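Local coordinates for protein D-mandelate dehydrogenase (Rhodotorula graminis, PDB 2W2L) that probably interconverts D-mandelate and its 2-keto acid with a nicotinamide cofactor, as a member of the D-isomer specific 2-hydroxyacid dehydrogenase family, at residues Y123-V128 / R251-A256; G172-E177 / S225-Y230; D38-A43 / A71-H76. All coordinates share one frame; numbering follows the deposited sequence.

Contact 1: residues Y123-V128 / R251-A256; sequences YLILSV and RIVNTA. With NAD (nicotinamide-adenine-dinucleotide), chain K.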
loop_
_atom_site.group_PDB
_atom_site.type_symbol
_atom_site.label_atom_id
_atom_site.label_comp_id
_atom_site.label_asym_id
_atom_site.label_seq_id
_atom_site.Cartn_x
_atom_site.Cartn_y
_atom_site.Cartn_z
ATOM N N TYR D 123 -2.986 -2.576 -0.620
ATOM C CA TYR D 123 -2.032 -2.432 0.433
ATOM C C TYR D 123 -1.292 -3.731 0.724
ATOM O O TYR D 123 -0.082 -3.737 0.993
ATOM C CB TYR D 123 -2.788 -2.021 1.669
ATOM C CG TYR D 123 -2.040 -2.085 2.947
ATOM C CD1 TYR D 123 -1.262 -1.021 3.352
ATOM C CD2 TYR D 123 -2.172 -3.180 3.790
ATOM C CE1 TYR D 123 -0.571 -1.045 4.568
ATOM C CE2 TYR D 123 -1.491 -3.226 5.006
ATOM C CZ TYR D 123 -0.702 -2.146 5.376
ATOM O OH TYR D 123 -0.060 -2.155 6.559
ATOM N N LEU D 124 -2.051 -4.822 0.679
ATOM C CA LEU D 124 -1.555 -6.184 0.913
ATOM C C LEU D 124 -0.591 -6.626 -0.140
ATOM O O LEU D 124 0.432 -7.281 0.167
ATOM C CB LEU D 124 -2.728 -7.147 0.967
ATOM C CG LEU D 124 -3.596 -6.901 2.203
ATOM C CD1 LEU D 124 -4.852 -7.745 2.164
ATOM C CD2 LEU D 124 -2.814 -7.166 3.517
ATOM N N ILE D 125 -0.887 -6.257 -1.379
ATOM C CA ILE D 125 -0.076 -6.689 -2.508
ATOM C C ILE D 125 1.249 -5.980 -2.426
ATOM O O ILE D 125 2.332 -6.604 -2.604
ATOM C CB ILE D 125 -0.770 -6.380 -3.842
ATOM C CG1 ILE D 125 -2.032 -7.240 -3.962
ATOM C CG2 ILE D 125 0.153 -6.598 -5.033
ATOM C CD1 ILE D 125 -2.893 -6.847 -5.137
ATOM N N LEU D 126 1.165 -4.686 -2.125
ATOM C CA LEU D 126 2.370 -3.898 -1.831
ATOM C C LEU D 126 3.131 -4.559 -0.705
ATOM O O LEU D 126 4.329 -4.660 -0.737
ATOM C CB LEU D 126 2.068 -2.414 -1.518
ATOM C CG LEU D 126 1.555 -1.652 -2.772
ATOM C CD1 LEU D 126 0.923 -0.284 -2.460
ATOM C CD2 LEU D 126 2.652 -1.498 -3.814
ATOM N N SER D 127 2.429 -5.074 0.263
ATOM C CA SER D 127 3.104 -5.454 1.452
ATOM C C SER D 127 3.872 -6.750 1.221
ATOM O O SER D 127 5.018 -6.854 1.636
ATOM C CB SER D 127 2.127 -5.577 2.614
ATOM O OG SER D 127 2.797 -6.183 3.670
ATOM N N VAL D 128 3.254 -7.693 0.517
ATOM C CA VAL D 128 3.852 -8.991 0.242
ATOM C C VAL D 128 4.910 -8.935 -0.859
ATOM O O VAL D 128 5.769 -9.783 -0.914
ATOM C CB VAL D 128 2.763 -10.053 -0.125
ATOM C CG1 VAL D 128 1.752 -10.222 1.007
ATOM C CG2 VAL D 128 2.032 -9.694 -1.427
ATOM N N ARG D 251 3.332 -15.386 -3.986
ATOM C CA ARG D 251 2.646 -14.583 -2.980
ATOM C C ARG D 251 1.150 -14.744 -3.099
ATOM O O ARG D 251 0.616 -15.046 -4.199
ATOM C CB ARG D 251 2.984 -13.104 -3.190
ATOM C CG ARG D 251 4.491 -12.787 -3.126
ATOM C CD ARG D 251 4.835 -11.517 -3.858
ATOM N NE ARG D 251 6.233 -11.532 -4.257
ATOM C CZ ARG D 251 6.694 -12.118 -5.359
ATOM N NH1 ARG D 251 5.872 -12.750 -6.207
ATOM N NH2 ARG D 251 7.986 -12.058 -5.617
ATOM N N ILE D 252 0.458 -14.527 -1.987
ATOM C CA ILE D 252 -1.007 -14.571 -1.994
ATOM C C ILE D 252 -1.597 -13.567 -0.997
ATOM O O ILE D 252 -1.028 -13.340 0.106
ATOM C CB ILE D 252 -1.574 -16.015 -1.756
ATOM C CG1 ILE D 252 -3.057 -16.110 -2.202
ATOM C CG2 ILE D 252 -1.376 -16.458 -0.315
ATOM C CD1 ILE D 252 -3.688 -17.475 -1.982
ATOM N N VAL D 253 -2.708 -12.948 -1.404
ATOM C CA VAL D 253 -3.479 -12.082 -0.515
ATOM C C VAL D 253 -4.939 -12.502 -0.490
ATOM O O VAL D 253 -5.491 -12.966 -1.511
ATOM C CB VAL D 253 -3.346 -10.555 -0.885
ATOM C CG1 VAL D 253 -1.843 -10.084 -0.795
ATOM C CG2 VAL D 253 -4.065 -10.205 -2.269
ATOM N N ASN D 254 -5.553 -12.340 0.677
ATOM C CA ASN D 254 -6.973 -12.620 0.877
ATOM C C ASN D 254 -7.754 -11.477 1.518
ATOM O O ASN D 254 -7.458 -11.047 2.621
ATOM C CB ASN D 254 -7.190 -13.868 1.724
ATOM C CG ASN D 254 -8.641 -14.391 1.617
ATOM O OD1 ASN D 254 -9.453 -13.848 0.839
ATOM N ND2 ASN D 254 -8.967 -15.434 2.380
ATOM N N THR D 255 -8.781 -10.998 0.828
ATOM C CA THR D 255 -9.678 -9.998 1.410
ATOM C C THR D 255 -11.107 -10.470 1.321
ATOM O O THR D 255 -12.025 -9.727 1.650
ATOM C CB THR D 255 -9.560 -8.606 0.720
ATOM O OG1 THR D 255 -9.888 -8.728 -0.658
ATOM C CG2 THR D 255 -8.142 -8.022 0.851
ATOM N N ALA D 256 -11.291 -11.715 0.900
ATOM C CA ALA D 256 -12.635 -12.286 0.683
ATOM C C ALA D 256 -13.246 -12.784 2.031
ATOM O O ALA D 256 -13.842 -11.983 2.782
ATOM C CB ALA D 256 -12.605 -13.388 -0.442
HETATM P PA NAD K . -19.293 -9.370 -6.582
HETATM O O1A NAD K . -20.540 -9.446 -5.782
HETATM O O2A NAD K . -19.657 -8.861 -7.961
HETATM O O5B NAD K . -18.495 -10.772 -6.476
HETATM C C5B NAD K . -18.901 -11.989 -7.071
HETATM C C4B NAD K . -17.960 -12.288 -8.248
HETATM O O4B NAD K . -17.207 -13.479 -8.069
HETATM C C3B NAD K . -18.728 -12.428 -9.557
HETATM O O3B NAD K . -18.056 -11.785 -10.615
HETATM C C2B NAD K . -18.730 -13.908 -9.827
HETATM O O2B NAD K . -18.650 -14.118 -11.219
HETATM C C1B NAD K . -17.542 -14.452 -9.040
HETATM N N9A NAD K . -17.941 -15.675 -8.315
HETATM C C8A NAD K . -19.216 -15.920 -7.832
HETATM N N7A NAD K . -19.227 -17.127 -7.225
HETATM C C5A NAD K . -17.978 -17.656 -7.299
HETATM C C6A NAD K . -17.478 -18.867 -6.840
HETATM N N6A NAD K . -18.342 -19.811 -6.452
HETATM N N1A NAD K . -16.151 -19.173 -7.078
HETATM C C2A NAD K . -15.335 -18.280 -7.760
HETATM N N3A NAD K . -15.847 -17.074 -8.218
HETATM C C4A NAD K . -17.154 -16.765 -7.990
HETATM O O3 NAD K . -18.156 -8.487 -5.845
HETATM P PN NAD K . -17.725 -8.595 -4.271
HETATM O O1N NAD K . -17.148 -7.261 -4.061
HETATM O O2N NAD K . -18.868 -9.002 -3.401
HETATM O O5D NAD K . -16.546 -9.692 -4.073
HETATM C C5D NAD K . -16.776 -10.860 -3.305
HETATM C C4D NAD K . -15.932 -10.982 -2.035
HETATM O O4D NAD K . -15.532 -9.743 -1.440
HETATM C C3D NAD K . -16.765 -11.701 -0.983
HETATM O O3D NAD K . -16.120 -12.821 -0.411
HETATM C C2D NAD K . -16.905 -10.693 0.125
HETATM O O2D NAD K . -17.140 -11.316 1.378
HETATM C C1D NAD K . -15.603 -9.904 -0.018
HETATM N N1N NAD K . -15.608 -8.691 0.856
HETATM C C2N NAD K . -14.550 -8.445 1.703
HETATM C C3N NAD K . -14.540 -7.308 2.543
HETATM C C7N NAD K . -13.429 -7.057 3.541
HETATM O O7N NAD K . -13.763 -6.333 4.715
HETATM N N7N NAD K . -12.182 -7.514 3.319
HETATM C C4N NAD K . -15.636 -6.443 2.539
HETATM C C5N NAD K . -16.714 -6.703 1.697
HETATM C C6N NAD K . -16.691 -7.830 0.866
#

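Contact 2: residues G172-E177 / S225-Y230; sequences GAIQKE and SVSVPY. With NAD (nicotinamide-adenine-dinucleotide), chain K.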
loop_
_atom_site.group_PDB
_atom_site.type_symbol
_atom_site.label_atom_id
_atom_site.label_comp_id
_atom_site.label_asym_id
_atom_site.label_seq_id
_atom_site.Cartn_x
_atom_site.Cartn_y
_atom_site.Cartn_z
ATOM N N GLY D 172 -15.196 -10.210 -9.812
ATOM C CA GLY D 172 -16.333 -9.371 -9.405
ATOM C C GLY D 172 -15.945 -7.920 -9.209
ATOM O O GLY D 172 -14.795 -7.515 -9.477
ATOM N N ALA D 173 -16.892 -7.144 -8.693
ATOM C CA ALA D 173 -16.726 -5.716 -8.496
ATOM C C ALA D 173 -15.491 -5.239 -7.709
ATOM O O ALA D 173 -14.841 -4.310 -8.174
ATOM C CB ALA D 173 -18.003 -5.092 -7.933
ATOM N N ILE D 174 -15.183 -5.830 -6.542
ATOM C CA ILE D 174 -14.026 -5.396 -5.733
ATOM C C ILE D 174 -12.746 -5.843 -6.426
ATOM O O ILE D 174 -11.743 -5.128 -6.417
ATOM C CB ILE D 174 -14.022 -6.014 -4.315
ATOM C CG1 ILE D 174 -15.236 -5.569 -3.512
ATOM C CG2 ILE D 174 -12.775 -5.692 -3.540
ATOM C CD1 ILE D 174 -15.327 -6.333 -2.171
ATOM N N GLN D 175 -12.763 -7.020 -7.057
ATOM C CA GLN D 175 -11.555 -7.441 -7.781
ATOM C C GLN D 175 -11.331 -6.592 -9.064
ATOM O O GLN D 175 -10.211 -6.435 -9.546
ATOM C CB GLN D 175 -11.539 -8.943 -8.068
ATOM C CG GLN D 175 -10.181 -9.447 -8.605
ATOM C CD GLN D 175 -9.336 -10.043 -7.529
ATOM O OE1 GLN D 175 -9.503 -11.224 -7.158
ATOM N NE2 GLN D 175 -8.413 -9.246 -7.000
ATOM N N LYS D 176 -12.388 -6.001 -9.588
ATOM C CA LYS D 176 -12.213 -5.119 -10.760
ATOM C C LYS D 176 -11.482 -3.835 -10.369
ATOM O O LYS D 176 -10.725 -3.299 -11.152
ATOM C CB LYS D 176 -13.524 -4.821 -11.428
ATOM C CG LYS D 176 -14.193 -6.052 -11.998
ATOM C CD LYS D 176 -14.985 -5.670 -13.266
ATOM C CE LYS D 176 -15.737 -6.838 -13.877
ATOM N NZ LYS D 176 -17.193 -6.651 -13.638
ATOM N N GLU D 177 -11.712 -3.358 -9.152
ATOM C CA GLU D 177 -11.047 -2.175 -8.674
ATOM C C GLU D 177 -9.634 -2.516 -8.278
ATOM O O GLU D 177 -8.720 -1.786 -8.649
ATOM C CB GLU D 177 -11.801 -1.551 -7.494
ATOM C CG GLU D 177 -12.907 -0.582 -7.930
ATOM C CD GLU D 177 -12.368 0.555 -8.822
ATOM O OE1 GLU D 177 -11.857 1.588 -8.304
ATOM O OE2 GLU D 177 -12.391 0.362 -10.044
ATOM N N SER D 225 -4.642 -12.873 -5.888
ATOM C CA SER D 225 -5.675 -12.138 -5.124
ATOM C C SER D 225 -7.022 -12.900 -5.065
ATOM O O SER D 225 -7.745 -13.029 -6.078
ATOM C CB SER D 225 -5.885 -10.739 -5.708
ATOM O OG SER D 225 -6.949 -10.042 -5.067
ATOM N N VAL D 226 -7.360 -13.389 -3.883
ATOM C CA VAL D 226 -8.615 -14.086 -3.699
ATOM C C VAL D 226 -9.725 -13.101 -3.416
ATOM O O VAL D 226 -9.675 -12.401 -2.416
ATOM C CB VAL D 226 -8.504 -15.082 -2.517
ATOM C CG1 VAL D 226 -9.788 -15.853 -2.353
ATOM C CG2 VAL D 226 -7.401 -16.045 -2.775
ATOM N N SER D 227 -10.729 -13.029 -4.273
ATOM C CA SER D 227 -11.875 -12.148 -4.016
ATOM C C SER D 227 -13.122 -12.847 -4.489
ATOM O O SER D 227 -13.610 -12.536 -5.543
ATOM C CB SER D 227 -11.727 -10.796 -4.731
ATOM O OG SER D 227 -12.826 -9.898 -4.461
ATOM N N VAL D 228 -13.629 -13.816 -3.723
ATOM C CA VAL D 228 -14.827 -14.579 -4.124
ATOM C C VAL D 228 -15.917 -14.519 -3.041
ATOM O O VAL D 228 -15.588 -14.373 -1.850
ATOM C CB VAL D 228 -14.533 -16.090 -4.385
ATOM C CG1 VAL D 228 -13.807 -16.297 -5.679
ATOM C CG2 VAL D 228 -13.833 -16.772 -3.158
ATOM N N PRO D 229 -17.210 -14.669 -3.440
ATOM C CA PRO D 229 -18.223 -14.806 -2.398
ATOM C C PRO D 229 -17.913 -16.080 -1.612
ATOM O O PRO D 229 -17.307 -17.032 -2.147
ATOM C CB PRO D 229 -19.536 -14.987 -3.194
ATOM C CG PRO D 229 -19.131 -15.449 -4.521
ATOM C CD PRO D 229 -17.813 -14.756 -4.789
ATOM N N TYR D 230 -18.311 -16.101 -0.353
ATOM C CA TYR D 230 -18.048 -17.252 0.466
ATOM C C TYR D 230 -19.302 -18.115 0.531
ATOM O O TYR D 230 -20.395 -17.591 0.721
ATOM C CB TYR D 230 -17.622 -16.789 1.845
ATOM C CG TYR D 230 -17.375 -17.918 2.780
ATOM C CD1 TYR D 230 -16.688 -19.051 2.357
ATOM C CD2 TYR D 230 -17.814 -17.862 4.099
ATOM C CE1 TYR D 230 -16.463 -20.106 3.224
ATOM C CE2 TYR D 230 -17.566 -18.912 4.979
ATOM C CZ TYR D 230 -16.901 -20.023 4.528
ATOM O OH TYR D 230 -16.670 -21.072 5.371
HETATM P PA NAD K . -19.293 -9.370 -6.582
HETATM O O1A NAD K . -20.540 -9.446 -5.782
HETATM O O2A NAD K . -19.657 -8.861 -7.961
HETATM O O5B NAD K . -18.495 -10.772 -6.476
HETATM C C5B NAD K . -18.901 -11.989 -7.071
HETATM C C4B NAD K . -17.960 -12.288 -8.248
HETATM O O4B NAD K . -17.207 -13.479 -8.069
HETATM C C3B NAD K . -18.728 -12.428 -9.557
HETATM O O3B NAD K . -18.056 -11.785 -10.615
HETATM C C2B NAD K . -18.730 -13.908 -9.827
HETATM O O2B NAD K . -18.650 -14.118 -11.219
HETATM C C1B NAD K . -17.542 -14.452 -9.040
HETATM N N9A NAD K . -17.941 -15.675 -8.315
HETATM C C8A NAD K . -19.216 -15.920 -7.832
HETATM N N7A NAD K . -19.227 -17.127 -7.225
HETATM C C5A NAD K . -17.978 -17.656 -7.299
HETATM C C6A NAD K . -17.478 -18.867 -6.840
HETATM N N6A NAD K . -18.342 -19.811 -6.452
HETATM N N1A NAD K . -16.151 -19.173 -7.078
HETATM C C2A NAD K . -15.335 -18.280 -7.760
HETATM N N3A NAD K . -15.847 -17.074 -8.218
HETATM C C4A NAD K . -17.154 -16.765 -7.990
HETATM O O3 NAD K . -18.156 -8.487 -5.845
HETATM P PN NAD K . -17.725 -8.595 -4.271
HETATM O O1N NAD K . -17.148 -7.261 -4.061
HETATM O O2N NAD K . -18.868 -9.002 -3.401
HETATM O O5D NAD K . -16.546 -9.692 -4.073
HETATM C C5D NAD K . -16.776 -10.860 -3.305
HETATM C C4D NAD K . -15.932 -10.982 -2.035
HETATM O O4D NAD K . -15.532 -9.743 -1.440
HETATM C C3D NAD K . -16.765 -11.701 -0.983
HETATM O O3D NAD K . -16.120 -12.821 -0.411
HETATM C C2D NAD K . -16.905 -10.693 0.125
HETATM O O2D NAD K . -17.140 -11.316 1.378
HETATM C C1D NAD K . -15.603 -9.904 -0.018
HETATM N N1N NAD K . -15.608 -8.691 0.856
HETATM C C2N NAD K . -14.550 -8.445 1.703
HETATM C C3N NAD K . -14.540 -7.308 2.543
HETATM C C7N NAD K . -13.429 -7.057 3.541
HETATM O O7N NAD K . -13.763 -6.333 4.715
HETATM N N7N NAD K . -12.182 -7.514 3.319
HETATM C C4N NAD K . -15.636 -6.443 2.539
HETATM C C5N NAD K . -16.714 -6.703 1.697
HETATM C C6N NAD K . -16.691 -7.830 0.866
HETATM O O HOH W 1 -15.099 -12.018 -7.469
HETATM O O HOH W 2 -14.586 -9.156 -6.749
#

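Contact 3: residues D38-A43 / A71-H76; sequences DGFKQA and ADIISH. Unlike the reference sequence in segment 71-76: Ile-73 (reference Leu).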
loop_
_atom_site.group_PDB
_atom_site.type_symbol
_atom_site.label_atom_id
_atom_site.label_comp_id
_atom_site.label_asym_id
_atom_site.label_seq_id
_atom_site.Cartn_x
_atom_site.Cartn_y
_atom_site.Cartn_z
ATOM N N ASP D 38 -31.128 -15.744 22.570
ATOM C CA ASP D 38 -32.308 -16.316 23.213
ATOM C C ASP D 38 -33.264 -15.237 23.755
ATOM O O ASP D 38 -34.476 -15.313 23.570
ATOM C CB ASP D 38 -31.942 -17.386 24.281
ATOM C CG ASP D 38 -31.474 -18.740 23.650
ATOM O OD1 ASP D 38 -31.904 -19.121 22.527
ATOM O OD2 ASP D 38 -30.659 -19.447 24.282
ATOM N N GLY D 39 -32.731 -14.214 24.396
ATOM C CA GLY D 39 -33.593 -13.133 24.876
ATOM C C GLY D 39 -34.393 -12.470 23.762
ATOM O O GLY D 39 -35.540 -12.086 23.968
ATOM N N PHE D 40 -33.789 -12.337 22.585
ATOM C CA PHE D 40 -34.468 -11.716 21.454
ATOM C C PHE D 40 -35.524 -12.646 20.866
ATOM O O PHE D 40 -36.577 -12.194 20.420
ATOM C CB PHE D 40 -33.460 -11.232 20.405
ATOM C CG PHE D 40 -34.080 -10.643 19.154
ATOM C CD1 PHE D 40 -33.933 -11.281 17.927
ATOM C CD2 PHE D 40 -34.763 -9.411 19.196
ATOM C CE1 PHE D 40 -34.491 -10.730 16.799
ATOM C CE2 PHE D 40 -35.306 -8.845 18.072
ATOM C CZ PHE D 40 -35.181 -9.498 16.874
ATOM N N LYS D 41 -35.285 -13.941 20.892
ATOM C CA LYS D 41 -36.333 -14.816 20.416
ATOM C C LYS D 41 -37.501 -14.905 21.431
ATOM O O LYS D 41 -38.674 -15.037 21.081
ATOM C CB LYS D 41 -35.780 -16.151 19.885
ATOM C CG LYS D 41 -35.798 -17.335 20.792
ATOM C CD LYS D 41 -36.517 -18.455 20.056
ATOM C CE LYS D 41 -36.051 -19.857 20.447
ATOM N NZ LYS D 41 -34.861 -20.193 19.660
ATOM N N GLN D 42 -37.185 -14.742 22.695
ATOM C CA GLN D 42 -38.220 -14.644 23.672
ATOM C C GLN D 42 -39.116 -13.421 23.403
ATOM O O GLN D 42 -40.335 -13.565 23.266
ATOM C CB GLN D 42 -37.609 -14.571 25.058
ATOM C CG GLN D 42 -38.591 -14.990 26.104
ATOM C CD GLN D 42 -39.309 -16.248 25.681
ATOM O OE1 GLN D 42 -38.745 -17.121 24.956
ATOM N NE2 GLN D 42 -40.573 -16.346 26.083
ATOM N N ALA D 43 -38.488 -12.237 23.346
ATOM C CA ALA D 43 -39.077 -10.967 22.898
ATOM C C ALA D 43 -40.000 -11.090 21.683
ATOM O O ALA D 43 -41.113 -10.592 21.707
ATOM C CB ALA D 43 -37.961 -9.971 22.598
ATOM N N ALA D 71 -33.503 -20.406 10.877
ATOM C CA ALA D 71 -34.953 -20.708 10.756
ATOM C C ALA D 71 -35.748 -20.543 12.048
ATOM O O ALA D 71 -36.861 -19.986 12.030
ATOM C CB ALA D 71 -35.192 -22.115 10.188
ATOM N N ASP D 72 -35.175 -21.024 13.153
ATOM C CA ASP D 72 -35.864 -21.077 14.403
ATOM C C ASP D 72 -36.295 -19.693 14.926
ATOM O O ASP D 72 -37.486 -19.519 15.278
ATOM C CB ASP D 72 -35.041 -21.855 15.404
ATOM C CG ASP D 72 -35.546 -21.703 16.826
ATOM O OD1 ASP D 72 -36.778 -21.835 17.109
ATOM O OD2 ASP D 72 -34.676 -21.439 17.681
ATOM N N ILE D 73 -35.359 -18.728 14.966
ATOM C CA ILE D 73 -35.681 -17.316 15.269
ATOM C C ILE D 73 -36.565 -16.677 14.213
ATOM O O ILE D 73 -37.461 -15.917 14.526
ATOM C CB ILE D 73 -34.428 -16.487 15.612
ATOM C CG1 ILE D 73 -34.485 -15.055 15.101
ATOM C CG2 ILE D 73 -33.201 -17.153 15.071
ATOM C CD1 ILE D 73 -33.190 -14.285 15.324
ATOM N N ILE D 74 -36.370 -17.022 12.952
ATOM C CA ILE D 74 -37.196 -16.416 11.922
ATOM C C ILE D 74 -38.643 -16.886 12.049
ATOM O O ILE D 74 -39.579 -16.247 11.533
ATOM C CB ILE D 74 -36.611 -16.706 10.533
ATOM C CG1 ILE D 74 -35.413 -15.775 10.288
ATOM C CG2 ILE D 74 -37.658 -16.582 9.437
ATOM C CD1 ILE D 74 -34.330 -16.414 9.424
ATOM N N SER D 75 -38.838 -17.998 12.749
ATOM C CA SER D 75 -40.177 -18.576 12.842
ATOM C C SER D 75 -41.052 -17.724 13.777
ATOM O O SER D 75 -42.224 -18.001 13.977
ATOM C CB SER D 75 -40.114 -20.033 13.296
ATOM O OG SER D 75 -39.764 -20.105 14.679
ATOM N N HIS D 76 -40.484 -16.671 14.333
ATOM C CA HIS D 76 -41.177 -15.934 15.377
ATOM C C HIS D 76 -41.417 -14.471 15.011
ATOM O O HIS D 76 -42.084 -13.761 15.732
ATOM C CB HIS D 76 -40.422 -16.055 16.699
ATOM C CG HIS D 76 -40.382 -17.446 17.236
ATOM N ND1 HIS D 76 -41.500 -18.081 17.738
ATOM C CD2 HIS D 76 -39.365 -18.336 17.332
ATOM C CE1 HIS D 76 -41.165 -19.301 18.127
ATOM N NE2 HIS D 76 -39.877 -19.480 17.889
#

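Contact 1: residues Y123-V128 / R251-A256
Val-253 meets Leu-124 and Val-128 through the way its two methyls are set: CG1 stands anti to the carbonyl carbon (chi1 -60°) and rises toward the helix, while CG2 is tucked between the two backbone branches. The first methyl reaches Leu-124 CB at 3.5 Å and Val-128 CG2 at 3.9 Å; the second meets Ile-125 CG1 at 4.0 Å, the isoleucine lying crosswise to the valine. One valine on the strand thus touches Leu-124, Ile-125 and Val-128, which share one side of the helix, a compact example of how a helix covers one face of a parallel sheet. Helix 123-128 runs nearly antiparallel to strand 251-254, at 154°, with their axes 8.4 Å apart. Farther along, Leu-124 and Thr-255 run alongside in opposite senses, CD1 of the leucine lying 3.6 Å from CG2 of the threonine.

At the other end the chain of Arg-251, extended from CG to NE, carries CD to 3.5 Å from the Val-128 carbonyl oxygen, which lies at the edge of the guanidinium, in its plane. That oxygen accepts from Ser-277, and the guanidinium bonds through NH1 to the carbonyl of Asp-222.

Past the strand the chain turns toward the cofactor. Asn-254 OD1 accepts from Ala-256 N at 2.8 Å, the donor standing above the carbonyl plane, and so closes an Asx turn. Thr-255 O, inside that turn, receives the nicotinamide amide nitrogen N7N of NAD at 2.8 Å, with an N-H...O angle of 145°. No hydrogen bond links the two segments directly, so cohesion between them is apolar; polar bonds to outside partners serve the Arg-251 end, while at the Thr-255 end a main-chain carbonyl faces the cofactor and probably helps to fix the rotation of the carboxamide.

Contact 2: residues G172-E177 / S225-Y230
The glycine-rich turn of the Rossmann dinucleotide-binding fold is exemplified where Gln-175 packs against Ser-225 and Ser-227; in its GxGxxG pattern, Gly-172 fills the second glycine position and Gln-175 stands where the third would be. Gln-175 CB lies on Ser-227 CB at 3.8 Å, and the side chain bends at CG to lay its amide group against Ser-225. Replacing Gln-175 by an alanine would probably open a gap beside both serines and leave Ser-225 without that polar neighbour.

Waters complete the joint. One accepts from Gly-172 N and donates to Ser-227 O and NAD O4B; a second accepts from Gln-175 N at 2.8 Å and bonds Ser-227 OG at 3.0 Å. Gly-172 sits at the N-cap position of helix 173-186, and any CB on it would collide with NAD O5B. The pyrophosphate lies over this helix start: Ala-173 N points almost straight (171°) at NAD O2A, a weak bond at 3.3 Å. Val-228 CG1 lies 3.3 Å from adenine C2A of NAD.

Strand 223-226 runs between strands 165-169 and 250-254, pairing with both, while helix 173-186 follows the first of these and leans through Ile-174 on Asp-114 and Thr-117 of helix 114-130.

Contact 3: residues D38-A43 / A71-H76
Lys-41 and Ile-73 bring the two backbones nearest, their CA atoms 5.8 Å apart, where helix 37-45 passes the short helix 71-74. Lys-41 makes the largest single share of the contact. Its chain, bent at chi2 and again at chi4 (-84°), passes His-76 with CD 3.9 Å from CD2 of the imidazole, then comes in crosswise to the carboxylate of Asp-72. There NZ meets OD2; the modelled separation of 2.3 Å between these atoms is doubtful, though the two groups are placed as a salt bridge. OD1 of the same carboxylate lies farther from NZ, so the approach is one-sided.

Beside the salt bridge, an apolar contact joins the same helices. Phe-40 offers its ring edge to Ile-73, CD1 of the ring standing 4.0 Å from CD1 of the isoleucine. Phe-40 and Ile-73 are buried, while Lys-41 and Asp-72 are partly exposed.

Leu-34 and Tyr-49, in the loops flanking helix 37-45, also touch Phe-40. In chain order that helix lies between strands 28-31 and 54-57, and helix 71-74 between strands 54-57 and 83-86.

In the fold
From the N terminus, contact 3 closes first: helix 37-45 meets helix 71-74 across a loop that contains strand 54-57, within the part of the chain built on the five-stranded parallel sheet. The chain then enters helix 114-130, where contact 1 opens. Before it closes at strand 250-254, contact 2 opens after strand 165-169 and closes at strand 223-226, so it is nested within contact 1. These two touch through neighbouring strands of the seven-stranded sheet, and both touch NAD: contact 1 at the nicotinamide end, contact 2 along the pyrophosphate and adenine, meeting near the nicotinamide ribose. Contact 3 stands apart, its centre about 40 Å from that of contact 1.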